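Local coordinates for pectate lyase (Bacillus subtilis, PDB 5AMV) that cleaves polygalacturonate by calcium-dependent beta-elimination, leaving oligosaccharides with an unsaturated galacturonosyl residue at their non-reducing ends, at the alpha-D-galactopyranuronic acid site and the calcium ion site. Coordinates in Å, arbitrary orientation; residue numbers count along the deposited sequence, not the author numbering.

Site 1: the alpha-D-galactopyranuronic acid site. Residues 173-174, 178, 217, 278-279, 282, 307, 339. With ADA (alpha-D-galactopyranuronic acid), chain B; ADA (alpha-D-galactopyranuronic acid), chain C; ADA (alpha-D-galactopyranuronic acid), chain D.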
# COMPACT_ATOMS: atom_id res chain seq x y z
N ASP A 173 18.18 10.45 3.09
CA ASP A 173 17.44 9.19 3.09
C ASP A 173 18.37 8.01 2.78
O ASP A 173 18.95 7.94 1.71
CB ASP A 173 16.33 9.27 2.04
CG ASP A 173 15.40 8.08 2.08
OD1 ASP A 173 15.83 6.96 1.71
OD2 ASP A 173 14.23 8.30 2.43
N GLY A 174 18.52 7.08 3.72
CA GLY A 174 19.39 5.93 3.46
C GLY A 174 20.85 6.34 3.52
O GLY A 174 21.17 7.48 3.87
N ASN A 178 18.11 9.08 -1.40
CA ASN A 178 17.15 8.44 -2.28
C ASN A 178 16.24 9.47 -2.95
O ASN A 178 16.09 10.58 -2.45
CB ASN A 178 16.33 7.37 -1.53
CG ASN A 178 17.00 5.97 -1.56
OD1 ASN A 178 17.37 5.46 -2.62
ND2 ASN A 178 17.21 5.40 -0.39
N ARG A 217 21.35 6.75 -7.84
CA ARG A 217 20.15 6.25 -7.16
C ARG A 217 18.97 6.20 -8.13
O ARG A 217 18.75 7.13 -8.91
CB ARG A 217 19.79 7.09 -5.92
CG ARG A 217 20.87 7.23 -4.79
CD ARG A 217 21.20 5.89 -4.06
NE ARG A 217 20.11 5.33 -3.25
CZ ARG A 217 20.09 4.09 -2.77
NH1 ARG A 217 21.10 3.26 -3.03
NH2 ARG A 217 19.08 3.64 -2.04
N GLN A 278 10.02 -5.59 -1.59
CA GLN A 278 10.21 -5.42 -0.15
C GLN A 278 8.99 -4.81 0.52
O GLN A 278 8.03 -4.42 -0.14
CB GLN A 278 11.44 -4.53 0.06
CG GLN A 278 11.27 -3.12 -0.52
CD GLN A 278 12.53 -2.29 -0.37
OE1 GLN A 278 13.14 -2.27 0.71
NE2 GLN A 278 12.93 -1.59 -1.44
N ARG A 279 9.03 -4.76 1.86
CA ARG A 279 7.94 -4.17 2.67
C ARG A 279 6.61 -4.86 2.47
O ARG A 279 5.68 -4.29 1.93
CB ARG A 279 7.80 -2.64 2.45
CG ARG A 279 9.15 -1.93 2.60
CD ARG A 279 9.02 -0.43 2.43
NE ARG A 279 10.27 0.24 2.70
CZ ARG A 279 10.43 1.57 2.71
NH1 ARG A 279 9.41 2.39 2.44
NH2 ARG A 279 11.62 2.10 3.01
N ARG A 282 6.39 -3.76 5.94
CA ARG A 282 7.41 -3.24 6.88
C ARG A 282 6.65 -2.54 8.00
O ARG A 282 5.84 -1.66 7.71
CB ARG A 282 8.30 -2.21 6.20
CG ARG A 282 9.51 -1.79 7.03
CD ARG A 282 9.87 -0.35 6.74
NE ARG A 282 11.19 0.01 7.24
CZ ARG A 282 11.46 0.34 8.52
NH1 ARG A 282 10.50 0.34 9.44
NH2 ARG A 282 12.70 0.70 8.88
N SER A 307 13.65 -8.99 -2.23
CA SER A 307 14.63 -8.64 -1.20
C SER A 307 14.21 -9.27 0.15
O SER A 307 14.94 -10.08 0.74
CB SER A 307 14.75 -7.11 -1.09
OG SER A 307 15.81 -6.70 -0.24
N PHE A 339 15.40 -4.13 11.28
CA PHE A 339 15.89 -2.75 11.38
C PHE A 339 16.14 -2.42 12.87
O PHE A 339 15.68 -3.14 13.74
CB PHE A 339 14.86 -1.81 10.75
CG PHE A 339 14.57 -2.13 9.31
CD1 PHE A 339 15.47 -1.74 8.31
CD2 PHE A 339 13.45 -2.91 8.95
CE1 PHE A 339 15.26 -2.05 6.95
CE2 PHE A 339 13.22 -3.23 7.59
CZ PHE A 339 14.12 -2.80 6.57
C1 ADA B . 20.53 -5.38 -0.17
C2 ADA B . 19.30 -4.72 -0.83
C3 ADA B . 19.65 -3.35 -1.40
C4 ADA B . 20.27 -2.49 -0.31
C5 ADA B . 21.52 -3.18 0.25
C6 ADA B . 22.15 -2.33 1.33
O1 ADA B . 21.47 -5.75 -1.19
O2 ADA B . 18.84 -5.57 -1.89
O3 ADA B . 18.50 -2.70 -1.98
O4 ADA B . 19.31 -2.26 0.74
O5 ADA B . 21.17 -4.49 0.77
O6B ADA B . 22.35 -2.82 2.47
O6A ADA B . 22.45 -1.14 1.05
C1 ADA C . 19.18 -0.97 1.14
C2 ADA C . 18.48 -0.95 2.50
C3 ADA C . 17.02 -1.42 2.33
C4 ADA C . 16.29 -0.53 1.32
C5 ADA C . 17.10 -0.54 0.00
C6 ADA C . 16.47 0.27 -1.10
O2 ADA C . 19.19 -1.77 3.45
O3 ADA C . 16.36 -1.45 3.61
O4 ADA C . 16.15 0.79 1.86
O5 ADA C . 18.48 -0.13 0.22
O6B ADA C . 15.23 0.15 -1.37
O6A ADA C . 17.24 1.06 -1.71
C1 ADA D . 14.95 1.40 1.87
C2 ADA D . 15.18 2.92 1.92
C3 ADA D . 15.98 3.29 3.18
C4 ADA D . 15.28 2.81 4.44
C5 ADA D . 15.08 1.30 4.35
C6 ADA D . 14.17 0.90 5.48
O2 ADA D . 15.98 3.27 0.79
O3 ADA D . 16.11 4.71 3.26
O4 ADA D . 13.99 3.44 4.50
O5 ADA D . 14.40 0.94 3.11
O6B ADA D . 13.09 0.32 5.17
O6A ADA D . 14.48 1.17 6.69
O HOH W 1 12.54 -1.50 3.27
O HOH W 2 18.62 2.82 0.38
O HOH W 3 19.77 0.75 -2.39

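Site 2: the calcium ion site. Residues 184, 187, 223-224, 227, 250. With CA (calcium ion), chain E.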
# COMPACT_ATOMS: atom_id res chain seq x y z
N ASP A 184 0.83 6.64 -3.31
CA ASP A 184 0.58 5.22 -3.13
C ASP A 184 -0.72 4.92 -3.91
O ASP A 184 -1.43 5.85 -4.31
CB ASP A 184 0.31 4.95 -1.65
CG ASP A 184 1.39 5.46 -0.73
OD1 ASP A 184 2.60 5.41 -1.05
OD2 ASP A 184 1.06 5.86 0.42
N THR A 187 -3.47 5.24 0.63
CA THR A 187 -2.74 5.75 1.76
C THR A 187 -3.72 5.87 2.93
O THR A 187 -4.64 6.68 2.87
CB THR A 187 -2.15 7.17 1.45
OG1 THR A 187 -1.36 7.16 0.24
CG2 THR A 187 -1.32 7.64 2.62
N ASP A 223 5.71 4.96 -4.96
CA ASP A 223 5.91 4.77 -3.53
C ASP A 223 5.27 3.43 -3.10
O ASP A 223 5.62 2.37 -3.60
CB ASP A 223 5.30 5.96 -2.79
CG ASP A 223 5.95 6.20 -1.42
OD1 ASP A 223 7.19 6.17 -1.33
OD2 ASP A 223 5.21 6.42 -0.45
N GLY A 224 4.33 3.51 -2.17
CA GLY A 224 3.62 2.29 -1.67
C GLY A 224 2.39 1.85 -2.45
O GLY A 224 1.99 2.49 -3.43
N ASP A 227 -0.41 1.68 2.22
CA ASP A 227 0.41 2.14 3.36
C ASP A 227 -0.50 2.65 4.48
O ASP A 227 -1.66 3.06 4.25
CB ASP A 227 1.35 3.28 2.92
CG ASP A 227 2.49 2.80 2.03
OD1 ASP A 227 2.74 1.57 1.92
OD2 ASP A 227 3.17 3.70 1.48
N ILE A 250 3.90 -0.18 3.87
CA ILE A 250 4.64 0.32 5.04
C ILE A 250 3.61 0.76 6.09
O ILE A 250 2.75 1.65 5.81
CB ILE A 250 5.72 1.45 4.71
CG1 ILE A 250 6.42 1.92 6.00
CG2 ILE A 250 5.11 2.61 4.07
CD1 ILE A 250 7.85 2.53 5.78
CA CA E . 3.37 5.99 1.06
O HOH W 4 5.28 5.67 2.40
O HOH W 5 2.47 6.51 3.13
O HOH W 6 3.20 8.22 0.37

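Site 1: the alpha-D-galactopyranuronic acid site
In this substrate groove of a polysaccharide lyase family 1 enzyme, Asn178, Arg217, Gln278 and Arg282 sit at strand ends and the rest are loop residues, among them Arg279, just past strand 276-278, whose phi and psi are both positive and turn its side chain toward the sugar. Most of the grip falls on the chain D galacturonate. Arg282, its CG anti to the backbone N (chi1 -170°), presents its guanidinium side-on to the carboxylate: NE hydrogen-bonds and salt-bridges O6B of the chain D sugar at 2.8 Å, and NH2 hydrogen-bonds its O6A at 2.9 Å, both nearly in plane. The rim of the Phe339 ring lies over one face of that guanidinium, and its CE1 rests 3.5 Å from the carboxylate carbon C6 of the chain D sugar. An alanine in place of Arg282 would remove the group packed against the Phe339 ring and would probably leave this carboxylate loosely oriented. Arg279, extended from CG to NE, brings NH2 to the chain D ring oxygen O5 at 3.0 Å, while its NE binds a water shared with Gln278 OE1 and O6B of the chain D sugar. At the opposite side Asp173 OD1 accepts the O3 hydroxyl of the chain D sugar at 2.7 Å from above its carboxylate plane, and also accepts Asn178 ND2. That ND2 also hydrogen-bonds O2 of the chain D sugar at 2.7 Å. Arg217, bent at chi2 and chi3, clamps Asn178 OD1 with NE and NH2 and so fixes that amide. On the chain C sugar, Gln278 NE2 gives O6B an almost straight bond (2.9 Å, 176° at H). The groove probably recognises the acidic chain largely through its carboxylates and places it beside Arg279, the family's catalytic base.

Site 2: the calcium ion site
At least seven oxygens surround the partly occupied calcium; those modelled are four from the carboxylates of Asp184, Asp223 and Asp227, and three from waters. This is the conserved acidic calcium site of the polysaccharide lyase 1 family, set on the parallel beta-helix. Asp184 binds through both oxygens, OD1 at 2.3 Å and OD2 at 2.4 Å from the ion, so its carboxylate faces the metal squarely; CG, anti to the carbonyl carbon (chi1 -54°), lies 2.7 Å from the calcium. The other two aspartates each bind through one oxygen. Asp223 comes in with CG anti to its backbone N (chi1 -155°) and offers OD2, leaving OD1 turned away from the metal. Asp227, on strand 226-229, has CG beside its backbone N (chi1 -72°) and places OD2 2.3 Å from the calcium. The three waters gather on the side of the ion away from the Gly224 backbone, and such ligands could in principle be exchanged for oxygens of a substrate, although no sugar touches the ion here.

Behind this shell, backbone and hydroxyl donors hold the carboxylates in their roles. Gly224 N donates to Asp184 OD1 at 2.8 Å, from above the carboxylate plane, so the residue following one calcium ligand steadies another. Thr187 OG1, on strand 186-189, gives its hydroxyl proton to Asp184 OD2, again from above the plane. With a donor on each oxygen as well as the metal, the Asp184 carboxylate is fixed in its rotation. Asp227 is held by its non-coordinating oxygen: Ile250 N, on strand 250-251, donates to OD1 at 2.9 Å, leaving OD2 directed at the ion. Three carboxylates converging on one point would probably repel one another without the cation, so without it their proton affinity would probably rise, and protonation at low pH is likely to compete with calcium.

Site 1 and site 2 have no residue in common, yet they are close neighbours on one chain, the centres of their C-alpha atoms about 13 Å apart. Arg279 is the link in space: it belongs to site 1 and lies about 8 Å from the centre of site 2. The sequence interleaves them too, with Asp184 following strand 178-180 of site 1 and Asp223 following strand 217-218. The cation and the sugar-binding arginines therefore probably shape one electrostatic environment around the acidic substrate. Since the enzyme is a monomer, a single chain supplies both.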